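Local coordinates for tyrosine--tRNA ligase, mitochondrial (Emericella nidulans, PDB 5IHX), which probably attaches L-tyrosine to its cognate mitochondrial tRNA at the expense of ATP, as a class I aminoacyl-tRNA synthetase, at residues 142-154 / 359-371. Residues are numbered along the deposited sequence; the frame is centred on the assembly and turned at random.
Sequences KLGASIERYGEKH and LAYEFVELIHGKD
A salt-bridge network and an arginine bonded to last-turn carbonyls join the ends of helices 126-153 and 354-368; the axes of segments 142-153 and 359-368 approach to 8.6 Å, with 129° between their N-to-C directions. Arg149, its chain bent at chi3 (59°), lays its guanidinium against the last turn: NH1 donates to Glu365 O (2.9 Å) and NH2 to Leu366 O (2.9 Å), both from above the carbonyl planes, while Gly369 CA covers one face. Glu365 O is gripped twice, since Gly369 N reaches it from the opposite face. One water links Arg149 NH1 to Glu365 OE2. The Tyr150 ring takes Leu366 CB over its centre in a CH-pi contact. Its OH, bonded to Phe333 N, also points at Glu362 OE2, modelled too close (2.4 Å) to be trusted; His154 NE2 meets that oxygen at 2.9 Å in its own ring plane. Extended Lys153 NZ salt-bridges Glu362 OE1 (2.9 Å); its approach to Glu365 OE1 is implausibly short, the length doubtful. Helix 84-95 packs against both segments. The contact thus ties helix 126-153, which runs between strands 100-104 and 164-168 of the class I catalytic domain, to helices later in the chain.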
loop_
_atom_site.group_PDB
_atom_site.type_symbol
_atom_site.label_atom_id
_atom_site.label_comp_id
_atom_site.label_asym_id
_atom_site.label_seq_id
_atom_site.Cartn_x
_atom_site.Cartn_y
_atom_site.Cartn_z
ATOM N N LYS A 142 6.979 25.388 18.750
ATOM C CA LYS A 142 7.869 26.200 19.575
ATOM C C LYS A 142 9.112 26.631 18.792
ATOM O O LYS A 142 9.528 27.789 18.854
ATOM C CB LYS A 142 8.262 25.408 20.827
ATOM C CG LYS A 142 9.202 26.109 21.789
ATOM C CD LYS A 142 9.378 25.267 23.050
ATOM C CE LYS A 142 10.379 25.870 24.024
ATOM N NZ LYS A 142 11.783 25.716 23.553
ATOM N N LEU A 143 9.699 25.697 18.050
ATOM C CA LEU A 143 10.880 25.995 17.249
ATOM C C LEU A 143 10.568 27.038 16.178
ATOM O O LEU A 143 11.378 27.925 15.908
ATOM C CB LEU A 143 11.425 24.720 16.603
ATOM C CG LEU A 143 12.656 24.893 15.704
ATOM C CD1 LEU A 143 13.842 25.423 16.502
ATOM C CD2 LEU A 143 13.016 23.579 15.025
ATOM N N GLY A 144 9.386 26.930 15.579
ATOM C CA GLY A 144 8.946 27.891 14.585
ATOM C C GLY A 144 8.916 29.310 15.123
ATOM O O GLY A 144 9.374 30.246 14.467
ATOM N N ALA A 145 8.372 29.474 16.324
ATOM C CA ALA A 145 8.305 30.784 16.959
ATOM C C ALA A 145 9.700 31.262 17.360
ATOM O O ALA A 145 10.021 32.444 17.238
ATOM C CB ALA A 145 7.390 30.738 18.171
ATOM N N SER A 146 10.528 30.337 17.829
ATOM C CA SER A 146 11.897 30.665 18.210
ATOM C C SER A 146 12.716 31.157 17.019
ATOM O O SER A 146 13.532 32.068 17.149
ATOM C CB SER A 146 12.583 29.457 18.834
ATOM O OG SER A 146 11.981 29.088 20.059
ATOM N N ILE A 147 12.505 30.540 15.862
ATOM C CA ILE A 147 13.200 30.942 14.647
ATOM C C ILE A 147 12.888 32.395 14.304
ATOM O O ILE A 147 13.776 33.157 13.918
ATOM C CB ILE A 147 12.825 30.019 13.465
ATOM C CG1 ILE A 147 13.547 28.679 13.608
ATOM C CG2 ILE A 147 13.174 30.667 12.121
ATOM C CD1 ILE A 147 13.041 27.594 12.672
ATOM N N GLU A 148 11.625 32.776 14.452
ATOM C CA GLU A 148 11.212 34.146 14.177
ATOM C C GLU A 148 11.870 35.104 15.170
ATOM O O GLU A 148 12.397 36.144 14.781
ATOM C CB GLU A 148 9.688 34.273 14.238
ATOM C CG GLU A 148 9.173 35.687 13.997
ATOM C CD GLU A 148 7.658 35.762 13.940
ATOM O OE1 GLU A 148 7.015 34.717 13.701
ATOM O OE2 GLU A 148 7.111 36.868 14.132
ATOM N N ARG A 149 11.835 34.743 16.451
ATOM C CA ARG A 149 12.456 35.548 17.496
ATOM C C ARG A 149 13.965 35.669 17.262
ATOM O O ARG A 149 14.532 36.755 17.348
ATOM C CB ARG A 149 12.183 34.942 18.879
ATOM C CG ARG A 149 13.122 35.440 19.980
ATOM C CD ARG A 149 12.803 34.812 21.328
ATOM N NE ARG A 149 12.895 33.354 21.294
ATOM C CZ ARG A 149 14.038 32.676 21.225
ATOM N NH1 ARG A 149 15.198 33.321 21.168
ATOM N NH2 ARG A 149 14.026 31.351 21.201
ATOM N N TYR A 150 14.612 34.542 16.986
ATOM C CA TYR A 150 16.054 34.516 16.764
ATOM C C TYR A 150 16.434 35.307 15.513
ATOM O O TYR A 150 17.463 35.979 15.483
ATOM C CB TYR A 150 16.538 33.069 16.659
ATOM C CG TYR A 150 18.035 32.914 16.540
ATOM C CD1 TYR A 150 18.870 33.230 17.601
ATOM C CD2 TYR A 150 18.612 32.421 15.377
ATOM C CE1 TYR A 150 20.241 33.079 17.504
ATOM C CE2 TYR A 150 19.984 32.264 15.268
ATOM C CZ TYR A 150 20.793 32.589 16.335
ATOM O OH TYR A 150 22.156 32.439 16.223
ATOM N N GLY A 151 15.595 35.230 14.486
ATOM C CA GLY A 151 15.800 36.011 13.279
ATOM C C GLY A 151 15.731 37.499 13.573
ATOM O O GLY A 151 16.523 38.281 13.050
ATOM N N GLU A 152 14.770 37.884 14.409
ATOM C CA GLU A 152 14.601 39.276 14.816
ATOM C C GLU A 152 15.877 39.824 15.451
ATOM O O GLU A 152 16.282 40.951 15.168
ATOM C CB GLU A 152 13.423 39.409 15.790
ATOM C CG GLU A 152 13.201 40.814 16.347
ATOM C CD GLU A 152 12.665 41.788 15.316
ATOM O OE1 GLU A 152 12.183 41.337 14.254
ATOM O OE2 GLU A 152 12.725 43.010 15.571
ATOM N N LYS A 153 16.495 39.031 16.322
ATOM C CA LYS A 153 17.723 39.450 16.991
ATOM C C LYS A 153 18.796 39.851 15.984
ATOM O O LYS A 153 19.562 40.781 16.223
ATOM C CB LYS A 153 18.258 38.334 17.898
ATOM C CG LYS A 153 19.750 38.468 18.218
ATOM C CD LYS A 153 20.245 37.414 19.192
ATOM C CE LYS A 153 21.748 37.549 19.399
ATOM N NZ LYS A 153 22.290 36.584 20.389
ATOM N N HIS A 154 18.848 39.143 14.858
ATOM C CA HIS A 154 19.912 39.337 13.879
ATOM C C HIS A 154 19.485 40.207 12.696
ATOM O O HIS A 154 20.116 40.186 11.638
ATOM C CB HIS A 154 20.415 37.975 13.397
ATOM C CG HIS A 154 21.237 37.253 14.418
ATOM N ND1 HIS A 154 22.548 37.584 14.686
ATOM C CD2 HIS A 154 20.929 36.234 15.257
ATOM C CE1 HIS A 154 23.016 36.795 15.634
ATOM N NE2 HIS A 154 22.054 35.965 15.998
ATOM N N LEU A 359 29.320 30.049 19.913
ATOM C CA LEU A 359 28.498 29.028 19.272
ATOM C C LEU A 359 27.452 28.495 20.240
ATOM O O LEU A 359 26.273 28.387 19.903
ATOM C CB LEU A 359 29.372 27.878 18.767
ATOM C CG LEU A 359 28.656 26.591 18.341
ATOM C CD1 LEU A 359 27.759 26.834 17.142
ATOM C CD2 LEU A 359 29.665 25.489 18.052
ATOM N N ALA A 360 27.897 28.156 21.447
ATOM C CA ALA A 360 27.015 27.608 22.468
ATOM C C ALA A 360 25.929 28.605 22.850
ATOM O O ALA A 360 24.764 28.242 22.998
ATOM C CB ALA A 360 27.818 27.203 23.695
ATOM N N TYR A 361 26.317 29.866 23.009
ATOM C CA TYR A 361 25.376 30.900 23.413
ATOM C C TYR A 361 24.282 31.081 22.371
ATOM O O TYR A 361 23.094 31.080 22.699
ATOM C CB TYR A 361 26.099 32.230 23.645
ATOM C CG TYR A 361 25.179 33.334 24.124
ATOM C CD1 TYR A 361 25.023 33.596 25.477
ATOM C CD2 TYR A 361 24.458 34.104 23.220
ATOM C CE1 TYR A 361 24.179 34.599 25.917
ATOM C CE2 TYR A 361 23.613 35.106 23.648
ATOM C CZ TYR A 361 23.476 35.349 24.998
ATOM O OH TYR A 361 22.633 36.348 25.427
ATOM N N GLU A 362 24.691 31.239 21.117
ATOM C CA GLU A 362 23.750 31.466 20.029
ATOM C C GLU A 362 22.725 30.346 19.912
ATOM O O GLU A 362 21.529 30.605 19.788
ATOM C CB GLU A 362 24.497 31.622 18.703
ATOM C CG GLU A 362 25.205 32.957 18.548
ATOM C CD GLU A 362 24.235 34.123 18.485
ATOM O OE1 GLU A 362 24.511 35.160 19.126
ATOM O OE2 GLU A 362 23.200 34.003 17.792
ATOM N N PHE A 363 23.187 29.102 19.959
ATOM C CA PHE A 363 22.287 27.980 19.749
ATOM C C PHE A 363 21.353 27.794 20.937
ATOM O O PHE A 363 20.188 27.438 20.763
ATOM C CB PHE A 363 23.062 26.689 19.491
ATOM C CG PHE A 363 22.187 25.552 19.055
ATOM C CD1 PHE A 363 21.746 25.468 17.746
ATOM C CD2 PHE A 363 21.784 24.582 19.956
ATOM C CE1 PHE A 363 20.931 24.429 17.341
ATOM C CE2 PHE A 363 20.971 23.543 19.557
ATOM C CZ PHE A 363 20.543 23.467 18.250
ATOM N N VAL A 364 21.856 28.033 22.144
ATOM C CA VAL A 364 21.010 27.949 23.329
ATOM C C VAL A 364 19.953 29.049 23.277
ATOM O O VAL A 364 18.803 28.823 23.642
ATOM C CB VAL A 364 21.829 28.045 24.632
ATOM C CG1 VAL A 364 20.918 28.301 25.837
ATOM C CG2 VAL A 364 22.623 26.770 24.850
ATOM N N GLU A 365 20.337 30.237 22.819
ATOM C CA GLU A 365 19.373 31.324 22.693
ATOM C C GLU A 365 18.294 30.967 21.679
ATOM O O GLU A 365 17.110 31.208 21.920
ATOM C CB GLU A 365 20.051 32.634 22.290
ATOM C CG GLU A 365 19.052 33.776 22.107
ATOM C CD GLU A 365 19.713 35.126 21.901
ATOM O OE1 GLU A 365 20.956 35.182 21.805
ATOM O OE2 GLU A 365 18.979 36.137 21.839
ATOM N N LEU A 366 18.703 30.400 20.548
ATOM C CA LEU A 366 17.755 29.981 19.519
ATOM C C LEU A 366 16.742 28.994 20.081
ATOM O O LEU A 366 15.543 29.175 19.920
ATOM C CB LEU A 366 18.483 29.354 18.325
ATOM C CG LEU A 366 17.610 28.594 17.313
ATOM C CD1 LEU A 366 16.541 29.492 16.695
ATOM C CD2 LEU A 366 18.471 27.963 16.227
ATOM N N ILE A 367 17.225 27.963 20.763
ATOM C CA ILE A 367 16.351 26.893 21.226
ATOM C C ILE A 367 15.586 27.267 22.494
ATOM O O ILE A 367 14.386 27.006 22.592
ATOM C CB ILE A 367 17.151 25.594 21.491
ATOM C CG1 ILE A 367 17.900 25.145 20.234
ATOM C CG2 ILE A 367 16.233 24.482 21.993
ATOM C CD1 ILE A 367 17.007 24.799 19.052
ATOM N N HIS A 368 16.275 27.881 23.455
ATOM C CA HIS A 368 15.713 28.064 24.795
ATOM C C HIS A 368 15.535 29.521 25.233
ATOM O O HIS A 368 15.023 29.780 26.322
ATOM C CB HIS A 368 16.596 27.336 25.809
ATOM C CG HIS A 368 16.613 25.851 25.630
ATOM N ND1 HIS A 368 15.485 25.072 25.764
ATOM C CD2 HIS A 368 17.622 24.999 25.321
ATOM C CE1 HIS A 368 15.795 23.806 25.551
ATOM N NE2 HIS A 368 17.089 23.735 25.283
ATOM N N GLY A 369 15.952 30.466 24.398
ATOM C CA GLY A 369 15.741 31.876 24.684
ATOM C C GLY A 369 16.940 32.569 25.313
ATOM O O GLY A 369 17.864 31.925 25.810
ATOM N N LYS A 370 16.911 33.898 25.293
ATOM C CA LYS A 370 18.023 34.715 25.770
ATOM C C LYS A 370 18.312 34.516 27.262
ATOM O O LYS A 370 19.472 34.385 27.657
ATOM C CB LYS A 370 17.742 36.193 25.491
ATOM C CG LYS A 370 18.877 37.128 25.882
ATOM C CD LYS A 370 18.513 38.582 25.630
ATOM C CE LYS A 370 19.675 39.509 25.953
ATOM N NZ LYS A 370 20.084 39.413 27.382
ATOM N N ASP A 371 17.266 34.513 28.084
ATOM C CA ASP A 371 17.430 34.369 29.531
ATOM C C ASP A 371 18.164 33.082 29.895
ATOM O O ASP A 371 19.022 33.077 30.778
ATOM C CB ASP A 371 16.070 34.399 30.235
ATOM C CG ASP A 371 15.418 35.766 30.188
ATOM O OD1 ASP A 371 16.151 36.778 30.161
ATOM O OD2 ASP A 371 14.171 35.827 30.186
HETATM O O HOH W 1 12.454 26.693 20.694
HETATM O O HOH W 2 16.052 35.881 21.539
#